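Local coordinates for adenylation domain (Streptomyces sp., PDB 5N9X), which belongs to the AMP-binding (ANL) superfamily and holds adenosine-5'-triphosphate and threonine in this structure, at residues 19-24 against 154-159. Residues are numbered along the deposited sequence; the frame is centred on the assembly and turned at random.
Sequences TLVDLF and ERPGPQ
Thr19 OG1 is gripped by two hydrogen bonds. It accepts from Asp22 N at 3.1 Å, nearly straight at 165°, and it is hydrogen-bonded to a water 2.6 Å away. Thr19 directly precedes helix 20-30 and is its N-cap; chi1 of 74° sets OG1 in the crowded position between its own backbone N and carbonyl carbon, from which it accepts the Asp22 N-H. The return bond runs from Thr19 N to Asp22 OD2 at 3.1 Å, reaching the oxygen from 33° above the carboxylate plane; together the two bonds make a capping box. The same water donates to Pro156 O at 2.7 Å and, weakly, to Asp22 OD1, thereby linking the capped helix end to the loop. Around this water bridge the contact is made by methyl groups, against backbone, a proline ring and a guanidinium edge. Thr19 CG2, anti to the carbonyl carbon, lies against the Pro156-Gly157 backbone, 3.4 Å from Pro156 O. Val21 divides its two methyls: CG2 meets Pro156 CG at 3.7 Å, while CG1 lies at the edge of the Arg155 guanidinium, in its plane and 3.7 Å from NH1. The contact thus packs the start of helix 20-30 against the loop leading into strand 161-167, with His181 of helix 181-191 touching both Thr19 and Pro156.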
loop_
_atom_site.group_PDB
_atom_site.type_symbol
_atom_site.label_atom_id
_atom_site.label_comp_id
_atom_site.label_asym_id
_atom_site.label_seq_id
_atom_site.Cartn_x
_atom_site.Cartn_y
_atom_site.Cartn_z
ATOM N N THR A 19 8.159 -20.491 1.402
ATOM C CA THR A 19 8.683 -19.176 1.756
ATOM C C THR A 19 9.004 -18.306 0.525
ATOM O O THR A 19 8.963 -18.777 -0.614
ATOM C CB THR A 19 9.950 -19.330 2.629
ATOM O OG1 THR A 19 11.040 -19.751 1.805
ATOM C CG2 THR A 19 9.723 -20.376 3.701
ATOM N N LEU A 20 9.324 -17.038 0.770
ATOM C CA LEU A 20 9.742 -16.126 -0.290
ATOM C C LEU A 20 11.143 -16.515 -0.824
ATOM O O LEU A 20 11.434 -16.416 -2.015
ATOM C CB LEU A 20 9.720 -14.675 0.227
ATOM C CG LEU A 20 8.328 -14.131 0.606
ATOM C CD1 LEU A 20 8.398 -12.771 1.315
ATOM C CD2 LEU A 20 7.394 -14.052 -0.608
ATOM N N VAL A 21 11.988 -16.984 0.072
ATOM C CA VAL A 21 13.301 -17.499 -0.285
ATOM C C VAL A 21 13.143 -18.643 -1.312
ATOM O O VAL A 21 13.809 -18.654 -2.335
ATOM C CB VAL A 21 14.051 -17.974 0.995
ATOM C CG1 VAL A 21 15.230 -18.865 0.662
ATOM C CG2 VAL A 21 14.463 -16.776 1.864
ATOM N N ASP A 22 12.227 -19.575 -1.036
ATOM C CA ASP A 22 11.925 -20.672 -1.938
ATOM C C ASP A 22 11.500 -20.137 -3.305
ATOM O O ASP A 22 11.999 -20.591 -4.346
ATOM C CB ASP A 22 10.803 -21.570 -1.385
ATOM C CG ASP A 22 11.206 -22.368 -0.135
ATOM O OD1 ASP A 22 12.390 -22.764 0.002
ATOM O OD2 ASP A 22 10.293 -22.625 0.694
ATOM N N LEU A 23 10.570 -19.181 -3.302
ATOM C CA LEU A 23 10.058 -18.605 -4.545
ATOM C C LEU A 23 11.156 -18.003 -5.401
ATOM O O LEU A 23 11.222 -18.269 -6.603
ATOM C CB LEU A 23 8.974 -17.544 -4.283
ATOM C CG LEU A 23 7.697 -17.977 -3.534
ATOM C CD1 LEU A 23 6.738 -16.789 -3.357
ATOM C CD2 LEU A 23 6.968 -19.192 -4.131
ATOM N N PHE A 24 12.013 -17.198 -4.791
ATOM C CA PHE A 24 13.136 -16.639 -5.520
ATOM C C PHE A 24 14.107 -17.732 -6.001
ATOM O O PHE A 24 14.664 -17.631 -7.095
ATOM C CB PHE A 24 13.908 -15.634 -4.673
ATOM C CG PHE A 24 15.042 -14.981 -5.415
ATOM C CD1 PHE A 24 14.818 -14.365 -6.637
ATOM C CD2 PHE A 24 16.319 -14.978 -4.899
ATOM C CE1 PHE A 24 15.852 -13.756 -7.327
ATOM C CE2 PHE A 24 17.365 -14.382 -5.592
ATOM C CZ PHE A 24 17.128 -13.769 -6.808
ATOM N N GLU A 154 20.951 -21.215 7.971
ATOM C CA GLU A 154 19.693 -21.944 8.014
ATOM C C GLU A 154 18.595 -21.151 7.301
ATOM O O GLU A 154 18.555 -19.933 7.414
ATOM C CB GLU A 154 19.314 -22.211 9.462
ATOM C CG GLU A 154 18.050 -22.995 9.627
ATOM C CD GLU A 154 17.718 -23.232 11.074
ATOM O OE1 GLU A 154 18.479 -22.766 11.950
ATOM O OE2 GLU A 154 16.678 -23.865 11.329
ATOM N N ARG A 155 17.722 -21.836 6.561
ATOM C CA ARG A 155 16.669 -21.180 5.781
ATOM C C ARG A 155 15.419 -20.902 6.628
ATOM O O ARG A 155 15.129 -21.637 7.569
ATOM C CB ARG A 155 16.302 -22.031 4.550
ATOM C CG ARG A 155 17.259 -21.887 3.379
ATOM C CD ARG A 155 17.053 -22.946 2.276
ATOM N NE ARG A 155 18.299 -23.131 1.527
ATOM C CZ ARG A 155 18.708 -22.307 0.566
ATOM N NH1 ARG A 155 17.956 -21.268 0.231
ATOM N NH2 ARG A 155 19.861 -22.508 -0.057
ATOM N N PRO A 156 14.671 -19.838 6.289
ATOM C CA PRO A 156 13.480 -19.519 7.090
ATOM C C PRO A 156 12.311 -20.446 6.777
ATOM O O PRO A 156 12.335 -21.068 5.712
ATOM C CB PRO A 156 13.168 -18.070 6.696
ATOM C CG PRO A 156 13.776 -17.904 5.340
ATOM C CD PRO A 156 14.966 -18.807 5.277
ATOM N N GLY A 157 11.339 -20.555 7.684
ATOM C CA GLY A 157 10.135 -21.328 7.421
ATOM C C GLY A 157 8.931 -20.446 7.107
ATOM O O GLY A 157 9.019 -19.222 7.177
ATOM N N PRO A 158 7.803 -21.062 6.729
ATOM C CA PRO A 158 6.578 -20.292 6.470
ATOM C C PRO A 158 6.152 -19.443 7.664
ATOM O O PRO A 158 5.582 -18.359 7.487
ATOM C CB PRO A 158 5.523 -21.372 6.169
ATOM C CG PRO A 158 6.188 -22.706 6.414
ATOM C CD PRO A 158 7.668 -22.469 6.316
ATOM N N GLN A 159 6.429 -19.921 8.875
ATOM C CA GLN A 159 6.008 -19.182 10.055
ATOM C C GLN A 159 7.024 -18.174 10.547
ATOM O O GLN A 159 6.767 -17.503 11.524
ATOM C CB GLN A 159 5.625 -20.153 11.169
ATOM C CG GLN A 159 4.622 -21.213 10.714
ATOM C CD GLN A 159 3.183 -20.691 10.670
ATOM O OE1 GLN A 159 2.937 -19.501 10.437
ATOM N NE2 GLN A 159 2.225 -21.587 10.904
HETATM O O HOH W 1 12.720 -21.187 3.091
#